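Long-range contacts in similar to sp|P32453 Saccharomyces cerevisiae YNL315c ATP11 (Candida glabrata CBS 138, PDB 2P4F), which probably binds unfolded protein as a mitochondrial chaperone of the ATP11 family, whose members are associated with assembly of the F1 sector of ATP synthase: residues A[139-144]-A[226-231]; A[157-162]-A[252-257]; A[190-195]-A[220-225]; A[265-270]-A[294-299]. One frame throughout, in Å; residues are numbered along the deposited sequence.

Interaction 1: A[139-144]-A[226-231]; sequences PYVKTF and DKDMVL
Pro139 and Met229 form an antiparallel, non-hydrogen-bonded pair with their CA atoms 4.7 Å apart, after which the chain coils into a helix; the axis of helical residues 140-144 passes that of strand residues 229-231 at 8.3 Å and 49°. The polar half of the contact belongs to Asp228, which presents three oxygens to the first turn of that helix. Its backbone O accepts from Tyr140 N at 3.0 Å; the bond is nearly straight (163° at the hydrogen), although the donor stands well above the carbonyl plane. Asp228 OD1 takes Val141 N at 2.9 Å through its syn lone pair. Asp228 OD2 accepts from a water at 2.8 Å, and that water receives the N-H of Lys142. One residue thus serves three consecutive amides, two directly and the third through the water. Pro139 holds the N-cap position, and the acceptors for Tyr140 N and Val141 N come from across the contact. The contact joins edge strand 133-139 of the six-stranded antiparallel sheet, where it turns into helix 140-153, to strand 229-236; the helix opens with a wide pi-type turn in which Phe144 N bonds Pro139 O. The amide ends gathered here would probably stabilise the ionised carboxylate. Next to these bonds an apolar patch centres on Val230. Its CG2 meets Tyr140 CD1 at 3.7 Å, in the plane of the ring at its edge, and also touches Phe144 CB at 3.8 Å. Val230 CG1 lies over one face of the Phe144 ring, offset toward the rim. Tyr140 also touches Tyr148, while the Phe144 ring meets Phe219 and Leu221.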
loop_
_atom_site.group_PDB
_atom_site.type_symbol
_atom_site.label_atom_id
_atom_site.label_comp_id
_atom_site.label_asym_id
_atom_site.label_seq_id
_atom_site.Cartn_x
_atom_site.Cartn_y
_atom_site.Cartn_z
ATOM N N PRO A 139 12.309 3.765 -3.638
ATOM C CA PRO A 139 13.505 4.009 -2.804
ATOM C C PRO A 139 13.069 4.095 -1.357
ATOM O O PRO A 139 12.000 4.627 -1.006
ATOM C CB PRO A 139 14.058 5.372 -3.253
ATOM C CG PRO A 139 12.947 5.999 -3.999
ATOM C CD PRO A 139 12.026 4.919 -4.498
ATOM N N TYR A 140 13.934 3.567 -0.505
ATOM C CA TYR A 140 13.579 3.535 0.913
ATOM C C TYR A 140 13.652 4.922 1.536
ATOM O O TYR A 140 12.658 5.428 2.087
ATOM C CB TYR A 140 14.494 2.535 1.630
ATOM C CG TYR A 140 14.078 2.466 3.096
ATOM C CD1 TYR A 140 12.918 1.809 3.502
ATOM C CD2 TYR A 140 14.882 3.057 4.082
ATOM C CE1 TYR A 140 12.533 1.737 4.843
ATOM C CE2 TYR A 140 14.483 2.982 5.416
ATOM C CZ TYR A 140 13.330 2.330 5.783
ATOM O OH TYR A 140 12.973 2.274 7.095
ATOM N N VAL A 141 14.827 5.550 1.533
ATOM C CA VAL A 141 14.972 6.750 2.366
ATOM C C VAL A 141 14.061 7.824 1.788
ATOM O O VAL A 141 13.332 8.480 2.535
ATOM C CB VAL A 141 16.442 7.210 2.448
ATOM C CG1 VAL A 141 16.607 8.641 2.955
ATOM C CG2 VAL A 141 17.269 6.287 3.342
ATOM N N LYS A 142 14.107 7.950 0.452
ATOM C CA LYS A 142 13.393 9.036 -0.201
ATOM C C LYS A 142 11.884 8.908 -0.065
ATOM O O LYS A 142 11.188 9.912 0.068
ATOM C CB LYS A 142 13.811 9.096 -1.679
ATOM C CG LYS A 142 13.093 10.180 -2.464
ATOM C CD LYS A 142 13.532 10.184 -3.931
ATOM C CE LYS A 142 13.235 11.527 -4.565
ATOM N NZ LYS A 142 12.440 11.468 -5.822
ATOM N N THR A 143 11.375 7.682 -0.130
ATOM C CA THR A 143 9.916 7.534 -0.226
ATOM C C THR A 143 9.264 6.602 0.772
ATOM O O THR A 143 8.322 6.918 1.514
ATOM C CB THR A 143 9.592 7.039 -1.657
ATOM O OG1 THR A 143 10.083 8.054 -2.562
ATOM C CG2 THR A 143 8.094 6.848 -1.825
ATOM N N PHE A 144 9.764 5.359 0.838
ATOM C CA PHE A 144 9.033 4.434 1.704
ATOM C C PHE A 144 9.170 4.725 3.175
ATOM O O PHE A 144 8.213 4.493 3.936
ATOM C CB PHE A 144 9.522 2.993 1.431
ATOM C CG PHE A 144 8.565 2.005 2.115
ATOM C CD1 PHE A 144 7.335 1.738 1.517
ATOM C CD2 PHE A 144 8.905 1.388 3.312
ATOM C CE1 PHE A 144 6.464 0.864 2.124
ATOM C CE2 PHE A 144 8.011 0.518 3.923
ATOM C CZ PHE A 144 6.783 0.267 3.335
ATOM N N ASP A 226 20.976 -2.273 2.270
ATOM C CA ASP A 226 22.147 -2.355 1.395
ATOM C C ASP A 226 21.969 -1.619 0.069
ATOM O O ASP A 226 22.995 -1.139 -0.465
ATOM C CB ASP A 226 22.526 -3.774 1.007
ATOM C CG ASP A 226 22.350 -4.839 2.049
ATOM O OD1 ASP A 226 23.168 -4.956 2.997
ATOM O OD2 ASP A 226 21.363 -5.612 1.915
ATOM N N LYS A 227 20.733 -1.603 -0.419
ATOM C CA LYS A 227 20.531 -1.017 -1.746
ATOM C C LYS A 227 19.537 0.136 -1.736
ATOM O O LYS A 227 19.235 0.658 -2.799
ATOM C CB LYS A 227 20.006 -2.054 -2.735
ATOM C CG LYS A 227 21.056 -3.086 -3.130
ATOM C CD LYS A 227 20.456 -4.154 -4.062
ATOM C CE LYS A 227 21.552 -4.616 -5.008
ATOM N NZ LYS A 227 22.409 -5.592 -4.250
ATOM N N ASP A 228 19.020 0.520 -0.548
ATOM C CA ASP A 228 18.052 1.606 -0.480
ATOM C C ASP A 228 16.836 1.396 -1.388
ATOM O O ASP A 228 16.282 2.335 -1.962
ATOM C CB ASP A 228 18.747 2.939 -0.812
ATOM C CG ASP A 228 17.894 4.118 -0.392
ATOM O OD1 ASP A 228 17.107 4.084 0.579
ATOM O OD2 ASP A 228 18.001 5.148 -1.107
ATOM N N MET A 229 16.391 0.152 -1.484
ATOM C CA MET A 229 15.296 -0.280 -2.329
ATOM C C MET A 229 14.230 -1.043 -1.586
ATOM O O MET A 229 14.601 -1.848 -0.729
ATOM C CB MET A 229 15.831 -1.291 -3.386
ATOM C CG MET A 229 16.735 -0.773 -4.458
ATOM S SD MET A 229 17.276 -2.271 -5.366
ATOM C CE MET A 229 15.921 -2.404 -6.527
ATOM N N VAL A 230 12.975 -0.787 -1.922
ATOM C CA VAL A 230 11.838 -1.574 -1.411
ATOM C C VAL A 230 11.170 -2.229 -2.592
ATOM O O VAL A 230 10.896 -1.516 -3.592
ATOM C CB VAL A 230 10.843 -0.667 -0.636
ATOM C CG1 VAL A 230 9.583 -1.409 -0.264
ATOM C CG2 VAL A 230 11.587 -0.109 0.576
ATOM N N LEU A 231 10.918 -3.514 -2.552
ATOM C CA LEU A 231 10.279 -4.222 -3.682
ATOM C C LEU A 231 8.818 -4.419 -3.313
ATOM O O LEU A 231 8.519 -4.923 -2.197
ATOM C CB LEU A 231 10.982 -5.567 -3.896
ATOM C CG LEU A 231 12.436 -5.420 -4.413
ATOM C CD1 LEU A 231 12.875 -6.842 -4.780
ATOM C CD2 LEU A 231 12.569 -4.486 -5.553
HETATM O O HOH W 1 16.234 7.245 -1.334
#

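Interaction 2: A[157-162]-A[252-257]; sequences FVLPLP and LNVQRF
Phe157 and Leu159, alternate residues of strand 157-162, project onto helix 252-257, whose axis runs at 140° to the strand and 9.8 Å from it at closest approach. The main bump is the forked end of Leu159, which fills a hollow bounded by Asn253, Val254 and Phe257. Its CD1 branch lies 3.7 Å from Val254 CG2, with Asn253 CB flanking it on the helix. The other branch, Leu159 CD2, lies 3.8 Å from Phe257 CD2, one helical turn further along. Leu159 and Phe257 run antiparallel alongside each other, while Val254 lies across Leu159.

Phe157 supplies the second bump. Its CE2 corner sits over one face of the Phe257 ring, displaced toward the rim, and reaches Phe257 CD1 at 3.4 Å. The ring centroids are 5.1 Å apart and the planes are inclined by 48°, an oblique pairing. Phe257 therefore receives Phe157 and Leu159 at different points of one ring, while Leu274 and Leu293 pack around it.

A water closes the polar rim: it donates to Pro160 O and accepts from Asn253 ND2, each at 2.7 Å. The Asn253 amide is steadied from both ends: Arg256 NE and NH1 grip OD1 side-on, with that oxygen close to the guanidinium plane, and ND2 also bonds Ala294 O of helix 287-295. The contact packs helix 244-257 on edge strand 156-162 of the antiparallel sheet, consistent with a half-barrel fold.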
loop_
_atom_site.group_PDB
_atom_site.type_symbol
_atom_site.label_atom_id
_atom_site.label_comp_id
_atom_site.label_asym_id
_atom_site.label_seq_id
_atom_site.Cartn_x
_atom_site.Cartn_y
_atom_site.Cartn_z
ATOM N N PHE A 157 -7.289 3.166 7.649
ATOM C CA PHE A 157 -7.869 4.360 7.033
ATOM C C PHE A 157 -9.059 3.930 6.182
ATOM O O PHE A 157 -9.336 2.735 6.070
ATOM C CB PHE A 157 -6.838 5.125 6.217
ATOM C CG PHE A 157 -7.184 6.600 5.939
ATOM C CD1 PHE A 157 -7.694 7.420 6.965
ATOM C CD2 PHE A 157 -6.983 7.136 4.696
ATOM C CE1 PHE A 157 -7.983 8.774 6.743
ATOM C CE2 PHE A 157 -7.256 8.490 4.461
ATOM C CZ PHE A 157 -7.744 9.287 5.494
ATOM N N VAL A 158 -9.787 4.914 5.648
ATOM C CA VAL A 158 -10.866 4.637 4.682
ATOM C C VAL A 158 -10.597 5.468 3.459
ATOM O O VAL A 158 -10.164 6.642 3.605
ATOM C CB VAL A 158 -12.232 5.010 5.298
ATOM C CG1 VAL A 158 -13.317 4.901 4.269
ATOM C CG2 VAL A 158 -12.473 4.077 6.496
ATOM N N LEU A 159 -10.802 4.915 2.256
ATOM C CA LEU A 159 -10.671 5.697 1.057
ATOM C C LEU A 159 -11.858 5.441 0.155
ATOM O O LEU A 159 -12.347 4.318 0.110
ATOM C CB LEU A 159 -9.424 5.305 0.226
ATOM C CG LEU A 159 -8.077 5.751 0.757
ATOM C CD1 LEU A 159 -6.981 5.114 -0.123
ATOM C CD2 LEU A 159 -7.904 7.268 0.793
ATOM N N PRO A 160 -12.274 6.440 -0.599
ATOM C CA PRO A 160 -13.331 6.171 -1.546
ATOM C C PRO A 160 -12.771 5.597 -2.852
ATOM O O PRO A 160 -11.706 5.969 -3.350
ATOM C CB PRO A 160 -13.875 7.594 -1.824
ATOM C CG PRO A 160 -12.660 8.464 -1.685
ATOM C CD PRO A 160 -11.792 7.842 -0.626
ATOM N N LEU A 161 -13.533 4.675 -3.397
ATOM C CA LEU A 161 -13.336 4.282 -4.781
ATOM C C LEU A 161 -14.468 4.898 -5.626
ATOM O O LEU A 161 -15.659 4.569 -5.507
ATOM C CB LEU A 161 -13.258 2.764 -4.810
ATOM C CG LEU A 161 -13.081 2.087 -6.152
ATOM C CD1 LEU A 161 -11.855 2.703 -6.831
ATOM C CD2 LEU A 161 -12.948 0.584 -5.956
ATOM N N PRO A 162 -14.125 5.850 -6.489
ATOM C CA PRO A 162 -15.150 6.478 -7.338
ATOM C C PRO A 162 -15.684 5.464 -8.333
ATOM O O PRO A 162 -14.942 4.606 -8.838
ATOM C CB PRO A 162 -14.430 7.583 -8.111
ATOM C CG PRO A 162 -13.117 7.708 -7.412
ATOM C CD PRO A 162 -12.795 6.409 -6.717
ATOM N N LEU A 252 -2.236 4.945 -5.146
ATOM C CA LEU A 252 -1.727 6.333 -5.225
ATOM C C LEU A 252 -2.284 7.195 -4.088
ATOM O O LEU A 252 -1.549 7.987 -3.459
ATOM C CB LEU A 252 -2.055 6.895 -6.605
ATOM C CG LEU A 252 -0.921 7.288 -7.537
ATOM C CD1 LEU A 252 0.273 6.345 -7.397
ATOM C CD2 LEU A 252 -1.471 7.350 -8.966
ATOM N N ASN A 253 -3.595 7.017 -3.810
ATOM C CA ASN A 253 -4.163 7.794 -2.716
ATOM C C ASN A 253 -3.651 7.325 -1.370
ATOM O O ASN A 253 -3.485 8.146 -0.443
ATOM C CB ASN A 253 -5.700 7.751 -2.822
ATOM C CG ASN A 253 -6.265 9.086 -3.294
ATOM O OD1 ASN A 253 -5.596 10.133 -3.251
ATOM N ND2 ASN A 253 -7.504 9.107 -3.736
ATOM N N VAL A 254 -3.356 6.031 -1.208
ATOM C CA VAL A 254 -2.714 5.644 0.063
ATOM C C VAL A 254 -1.410 6.408 0.252
ATOM O O VAL A 254 -1.176 6.927 1.332
ATOM C CB VAL A 254 -2.415 4.136 0.096
ATOM C CG1 VAL A 254 -1.532 3.753 1.264
ATOM C CG2 VAL A 254 -3.715 3.316 0.157
ATOM N N GLN A 255 -0.632 6.507 -0.833
ATOM C CA GLN A 255 0.621 7.243 -0.727
ATOM C C GLN A 255 0.377 8.706 -0.370
ATOM O O GLN A 255 1.117 9.328 0.401
ATOM C CB GLN A 255 1.366 7.165 -2.060
ATOM C CG GLN A 255 1.826 5.738 -2.361
ATOM C CD GLN A 255 2.595 5.643 -3.663
ATOM O OE1 GLN A 255 2.858 4.552 -4.152
ATOM N NE2 GLN A 255 2.956 6.814 -4.199
ATOM N N ARG A 256 -0.663 9.332 -0.924
ATOM C CA ARG A 256 -0.881 10.762 -0.684
ATOM C C ARG A 256 -1.252 11.027 0.763
ATOM O O ARG A 256 -0.836 12.036 1.332
ATOM C CB ARG A 256 -1.976 11.313 -1.627
ATOM C CG ARG A 256 -1.506 11.341 -3.095
ATOM C CD ARG A 256 -2.228 12.379 -3.940
ATOM N NE ARG A 256 -3.694 12.156 -3.865
ATOM C CZ ARG A 256 -4.515 13.035 -4.435
ATOM N NH1 ARG A 256 -5.829 12.860 -4.372
ATOM N NH2 ARG A 256 -4.028 14.101 -5.091
ATOM N N PHE A 257 -2.061 10.141 1.353
ATOM C CA PHE A 257 -2.480 10.337 2.744
ATOM C C PHE A 257 -1.380 9.915 3.718
ATOM O O PHE A 257 -1.202 10.547 4.773
ATOM C CB PHE A 257 -3.783 9.574 3.020
ATOM C CG PHE A 257 -4.972 10.347 2.446
ATOM C CD1 PHE A 257 -5.634 11.280 3.242
ATOM C CD2 PHE A 257 -5.395 10.128 1.142
ATOM C CE1 PHE A 257 -6.709 11.955 2.678
ATOM C CE2 PHE A 257 -6.455 10.814 0.573
ATOM C CZ PHE A 257 -7.125 11.754 1.359
HETATM O O HOH W 2 -9.317 7.062 -3.892
#

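Interaction 3: A[190-195]-A[220-225]; sequences GPNTVH and HLDLAN
Asn192 and Leu221 are joined by the one direct hydrogen bond between the segments: Leu221 N donates to Asn192 O over 2.7 Å with 171° at the hydrogen. Beside it, Thr193 pairs with His220 as an antiparallel, non-hydrogen-bonded bridge, and their side chains lie side by side, Thr193 CG2 being 4.0 Å from His220 ND1. Asn192 CB lies 3.6 Å from Asp222 OD2, with the amide and carboxylate planes 34° apart. Val194, on the side away from Thr193, touches Leu221 CD1 with its CG2 at 4.1 Å.

A water links the side chains of Thr193, His220 and Asp222. It lies 2.8 Å from Thr193 OG1, sits in the plane of the His220 ring 2.7 Å from ND1, and donates to Asp222 OD2 at 2.7 Å. Thr193 OG1 stands beside its own backbone N (chi1 -44°), on the side that faces this water.

Further out, the type I turn from Gly190 to Thr193 aims the Asn192 carbonyl at the other segment, Asn233 OD1 holds His220 NE2, and Leu221 reaches Tyr148. Asp222 OD2 and Asn192 O, both acceptors, approach to 3.4 Å; the water's donated bond probably eases that repulsion, consistent with the water contributing to the polar join here.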
loop_
_atom_site.group_PDB
_atom_site.type_symbol
_atom_site.label_atom_id
_atom_site.label_comp_id
_atom_site.label_asym_id
_atom_site.label_seq_id
_atom_site.Cartn_x
_atom_site.Cartn_y
_atom_site.Cartn_z
ATOM N N GLY A 190 6.477 -8.704 9.515
ATOM C CA GLY A 190 7.766 -8.979 10.136
ATOM C C GLY A 190 8.713 -7.809 9.905
ATOM O O GLY A 190 8.345 -6.819 9.268
ATOM N N PRO A 191 9.943 -7.872 10.397
ATOM C CA PRO A 191 10.797 -6.693 10.314
ATOM C C PRO A 191 11.093 -6.301 8.877
ATOM O O PRO A 191 11.400 -5.103 8.638
ATOM C CB PRO A 191 12.105 -7.117 11.002
ATOM C CG PRO A 191 12.047 -8.587 11.150
ATOM C CD PRO A 191 10.600 -9.000 11.092
ATOM N N ASN A 192 11.014 -7.254 7.944
ATOM C CA ASN A 192 11.323 -6.861 6.559
ATOM C C ASN A 192 10.125 -6.923 5.620
ATOM O O ASN A 192 10.253 -6.839 4.387
ATOM C CB ASN A 192 12.393 -7.810 5.983
ATOM C CG ASN A 192 13.718 -7.522 6.669
ATOM O OD1 ASN A 192 14.200 -6.385 6.575
ATOM N ND2 ASN A 192 14.279 -8.509 7.354
ATOM N N THR A 193 8.908 -7.075 6.198
ATOM C CA THR A 193 7.749 -7.340 5.342
ATOM C C THR A 193 6.525 -6.618 5.863
ATOM O O THR A 193 6.069 -6.899 6.985
ATOM C CB THR A 193 7.449 -8.853 5.306
ATOM O OG1 THR A 193 8.671 -9.607 5.160
ATOM C CG2 THR A 193 6.553 -9.249 4.115
ATOM N N VAL A 194 5.991 -5.711 5.055
ATOM C CA VAL A 194 4.866 -4.844 5.463
ATOM C C VAL A 194 3.756 -5.046 4.478
ATOM O O VAL A 194 4.031 -5.091 3.258
ATOM C CB VAL A 194 5.329 -3.374 5.475
ATOM C CG1 VAL A 194 4.136 -2.452 5.804
ATOM C CG2 VAL A 194 6.465 -3.178 6.487
ATOM N N HIS A 195 2.519 -5.233 4.944
ATOM C CA HIS A 195 1.412 -5.471 4.030
ATOM C C HIS A 195 0.427 -4.300 4.062
ATOM O O HIS A 195 0.245 -3.698 5.131
ATOM C CB HIS A 195 0.639 -6.731 4.448
ATOM C CG HIS A 195 1.463 -7.985 4.351
ATOM N ND1 HIS A 195 0.981 -9.169 4.876
ATOM C CD2 HIS A 195 2.651 -8.259 3.745
ATOM C CE1 HIS A 195 1.896 -10.110 4.595
ATOM N NE2 HIS A 195 2.931 -9.606 3.917
ATOM N N HIS A 220 8.613 -5.342 0.550
ATOM C CA HIS A 220 9.732 -6.108 1.097
ATOM C C HIS A 220 10.889 -5.188 1.372
ATOM O O HIS A 220 11.313 -4.493 0.445
ATOM C CB HIS A 220 10.180 -7.166 0.065
ATOM C CG HIS A 220 9.027 -8.090 -0.201
ATOM N ND1 HIS A 220 8.657 -9.086 0.673
ATOM C CD2 HIS A 220 8.179 -8.112 -1.272
ATOM C CE1 HIS A 220 7.611 -9.708 0.157
ATOM N NE2 HIS A 220 7.277 -9.134 -1.032
ATOM N N LEU A 221 11.403 -5.157 2.576
ATOM C CA LEU A 221 12.435 -4.205 2.992
ATOM C C LEU A 221 13.816 -4.821 3.109
ATOM O O LEU A 221 14.754 -4.202 3.584
ATOM C CB LEU A 221 12.046 -3.635 4.387
ATOM C CG LEU A 221 10.617 -3.092 4.509
ATOM C CD1 LEU A 221 10.505 -2.464 5.897
ATOM C CD2 LEU A 221 10.249 -2.142 3.393
ATOM N N ASP A 222 13.983 -6.079 2.691
ATOM C CA ASP A 222 15.186 -6.860 2.853
ATOM C C ASP A 222 16.390 -6.168 2.210
ATOM O O ASP A 222 17.528 -6.422 2.684
ATOM C CB ASP A 222 14.996 -8.251 2.225
ATOM C CG ASP A 222 13.733 -8.932 2.734
ATOM O OD1 ASP A 222 13.907 -10.039 3.355
ATOM O OD2 ASP A 222 12.574 -8.475 2.500
ATOM N N LEU A 223 16.189 -5.390 1.146
ATOM C CA LEU A 223 17.313 -4.733 0.473
ATOM C C LEU A 223 17.381 -3.263 0.814
ATOM O O LEU A 223 18.099 -2.443 0.179
ATOM C CB LEU A 223 17.121 -4.878 -1.059
ATOM C CG LEU A 223 16.952 -6.330 -1.490
ATOM C CD1 LEU A 223 16.854 -6.399 -3.028
ATOM C CD2 LEU A 223 18.064 -7.174 -0.921
ATOM N N ALA A 224 16.605 -2.838 1.810
ATOM C CA ALA A 224 16.528 -1.418 2.119
ATOM C C ALA A 224 17.872 -0.927 2.652
ATOM O O ALA A 224 18.372 0.130 2.272
ATOM C CB ALA A 224 15.436 -1.123 3.149
ATOM N N ASN A 225 18.498 -1.686 3.553
ATOM C CA ASN A 225 19.769 -1.186 4.118
ATOM C C ASN A 225 20.894 -1.255 3.113
ATOM O O ASN A 225 21.782 -0.395 3.038
ATOM C CB ASN A 225 20.050 -2.008 5.382
ATOM C CG ASN A 225 19.112 -1.612 6.514
ATOM O OD1 ASN A 225 18.691 -0.449 6.596
ATOM N ND2 ASN A 225 18.745 -2.551 7.394
HETATM O O HOH W 3 10.185 -9.676 2.837
#

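Interaction 4: A[265-270]-A[294-299]; sequences TSIAKE and AQSMEN
Thr265 and Asn299 make the hydrogen bond that joins these segments: the threonine OG1 donates to Asn299 O, one oxygen of the chain's C-terminal carboxylate, at 2.9 Å. The donor lies only slightly tilted from the carboxylate plane but approaches from the flank, at 104° to the C-O bond. Thr265 OG1 has a second role, accepting from Ala268 N at 3.2 Å as the N-cap of helix 266-280. Its chi1 of 62° places OG1 between the backbone N and the carbonyl carbon, from where it serves both the helix amide and the carboxylate. Ser263 OG bonds to Asn299 OXT as well as to Thr265 OG1, so a second hydroxyl helps to hold the terminus. A carboxylate at the start of a helix would probably be favoured by the helix dipole.

Within 294-299, the chain leaves helix 287-295 at Ser296 in an ST turn: Ser296 OG accepts from Glu298 N at 3.1 Å with 164° at the hydrogen. Beyond this turn the tail runs beside the first turn of helix 266-280, and Arg271 NH1 binds Glu298 O along the way.

The van der Waals contacts centre on Ile267, which points toward the tail and meets it with two branches. CD1 reaches Ser296 OG at 3.4 Å. CG2 approaches the terminal residues, 3.2 Å from Asn299 O and 4.0 Å from Glu298 CB. Ala268 CB adds a flank contact with Asn299 OXT at 3.7 Å, and Ile267 also touches Leu293 of helix 287-295.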
loop_
_atom_site.group_PDB
_atom_site.type_symbol
_atom_site.label_atom_id
_atom_site.label_comp_id
_atom_site.label_asym_id
_atom_site.label_seq_id
_atom_site.Cartn_x
_atom_site.Cartn_y
_atom_site.Cartn_z
ATOM N N THR A 265 2.975 20.958 1.285
ATOM C CA THR A 265 1.918 21.882 0.897
ATOM C C THR A 265 0.753 21.844 1.884
ATOM O O THR A 265 0.548 20.924 2.670
ATOM C CB THR A 265 1.382 21.493 -0.484
ATOM O OG1 THR A 265 0.837 20.174 -0.338
ATOM C CG2 THR A 265 2.486 21.444 -1.541
ATOM N N SER A 266 -0.096 22.876 1.847
ATOM C CA SER A 266 -1.230 22.970 2.767
ATOM C C SER A 266 -2.123 21.759 2.547
ATOM O O SER A 266 -2.610 21.117 3.482
ATOM C CB SER A 266 -2.005 24.283 2.587
ATOM O OG SER A 266 -1.063 25.367 2.748
ATOM N N ILE A 267 -2.364 21.383 1.274
ATOM C CA ILE A 267 -3.327 20.276 1.187
ATOM C C ILE A 267 -2.711 18.944 1.622
ATOM O O ILE A 267 -3.396 18.056 2.176
ATOM C CB ILE A 267 -3.883 20.160 -0.237
ATOM C CG1 ILE A 267 -5.015 19.138 -0.336
ATOM C CG2 ILE A 267 -2.804 19.853 -1.266
ATOM C CD1 ILE A 267 -5.887 19.338 -1.555
ATOM N N ALA A 268 -1.410 18.765 1.403
ATOM C CA ALA A 268 -0.757 17.559 1.886
ATOM C C ALA A 268 -0.895 17.485 3.410
ATOM O O ALA A 268 -1.155 16.437 4.006
ATOM C CB ALA A 268 0.706 17.539 1.462
ATOM N N LYS A 269 -0.699 18.631 4.070
ATOM C CA LYS A 269 -0.874 18.656 5.544
ATOM C C LYS A 269 -2.317 18.344 5.931
ATOM O O LYS A 269 -2.547 17.695 6.961
ATOM C CB LYS A 269 -0.405 19.985 6.150
ATOM C CG LYS A 269 1.067 20.276 5.894
ATOM C CD LYS A 269 1.481 21.628 6.518
ATOM C CE LYS A 269 2.513 22.342 5.667
ATOM N NZ LYS A 269 2.420 23.815 5.942
ATOM N N GLU A 270 -3.275 18.794 5.106
ATOM C CA GLU A 270 -4.670 18.499 5.415
ATOM C C GLU A 270 -4.936 17.000 5.296
ATOM O O GLU A 270 -5.648 16.405 6.113
ATOM C CB GLU A 270 -5.632 19.187 4.471
ATOM C CG GLU A 270 -5.806 20.666 4.686
ATOM C CD GLU A 270 -6.844 21.152 3.670
ATOM O OE1 GLU A 270 -6.452 21.756 2.647
ATOM O OE2 GLU A 270 -8.033 20.907 3.967
ATOM N N ALA A 294 -9.620 13.160 -1.197
ATOM C CA ALA A 294 -9.169 12.024 -2.018
ATOM C C ALA A 294 -9.359 12.300 -3.508
ATOM O O ALA A 294 -8.637 11.778 -4.347
ATOM C CB ALA A 294 -9.960 10.795 -1.602
ATOM N N GLN A 295 -10.356 13.121 -3.862
ATOM C CA GLN A 295 -10.687 13.422 -5.241
ATOM C C GLN A 295 -9.898 14.613 -5.762
ATOM O O GLN A 295 -9.804 14.712 -6.994
ATOM C CB GLN A 295 -12.187 13.742 -5.438
ATOM C CG GLN A 295 -13.089 12.562 -5.157
ATOM C CD GLN A 295 -14.575 12.748 -5.323
ATOM O OE1 GLN A 295 -15.123 13.868 -5.353
ATOM N NE2 GLN A 295 -15.235 11.595 -5.457
ATOM N N SER A 296 -9.387 15.463 -4.890
ATOM C CA SER A 296 -8.643 16.666 -5.273
ATOM C C SER A 296 -7.357 16.308 -6.004
ATOM O O SER A 296 -6.650 15.405 -5.526
ATOM C CB SER A 296 -8.215 17.509 -4.061
ATOM O OG SER A 296 -7.270 18.460 -4.505
ATOM N N MET A 297 -7.060 17.004 -7.111
ATOM C CA MET A 297 -5.858 16.701 -7.868
ATOM C C MET A 297 -4.585 17.336 -7.323
ATOM O O MET A 297 -3.475 17.085 -7.810
ATOM C CB MET A 297 -6.101 17.147 -9.333
ATOM C CG MET A 297 -7.264 16.299 -9.855
ATOM S SD MET A 297 -6.670 14.897 -10.807
ATOM C CE MET A 297 -6.973 13.524 -9.700
ATOM N N GLU A 298 -4.728 18.182 -6.307
ATOM C CA GLU A 298 -3.561 18.885 -5.812
ATOM C C GLU A 298 -2.797 18.002 -4.830
ATOM O O GLU A 298 -3.467 17.289 -4.082
ATOM C CB GLU A 298 -3.971 20.176 -5.119
ATOM C CG GLU A 298 -4.753 21.079 -6.079
ATOM C CD GLU A 298 -4.931 22.417 -5.385
ATOM O OE1 GLU A 298 -5.919 22.512 -4.629
ATOM O OE2 GLU A 298 -4.071 23.288 -5.597
ATOM N N ASN A 299 -1.478 18.157 -4.925
ATOM C CA ASN A 299 -0.605 17.350 -4.073
ATOM C C ASN A 299 0.086 18.190 -3.010
ATOM O O ASN A 299 -0.101 19.420 -2.958
ATOM C CB ASN A 299 0.465 16.624 -4.907
ATOM C CG ASN A 299 -0.170 15.790 -6.005
ATOM O OD1 ASN A 299 0.217 15.854 -7.178
ATOM N ND2 ASN A 299 -1.162 15.001 -5.640
ATOM O OXT ASN A 299 0.835 17.562 -2.235
#

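Overall arrangement
From the N terminus, segments 139-144 and 157-162 open interactions 1 and 2 before either closes. Interaction 3 then opens at 190-195 and closes at 220-225, nested within both longer loops. Interaction 1 closes next, at 226-231, and interaction 2 last, at 252-257, so these two cross. Interaction 1 ties edge strand 133-139 and helix 140-153 to strand 229-236, and interaction 3 joins the ends of inner strands 193-200 and 215-220; the two touch, with Leu231 O 2.8 Å from His220 N. Interaction 2 ties the other edge strand, 156-162, to helix 244-257. Interaction 4 follows in series, joining the start of helix 266-280 to the C-terminal tail after helix 287-295, and meets interaction 2 where Arg256 NH1 bonds Ser296 O.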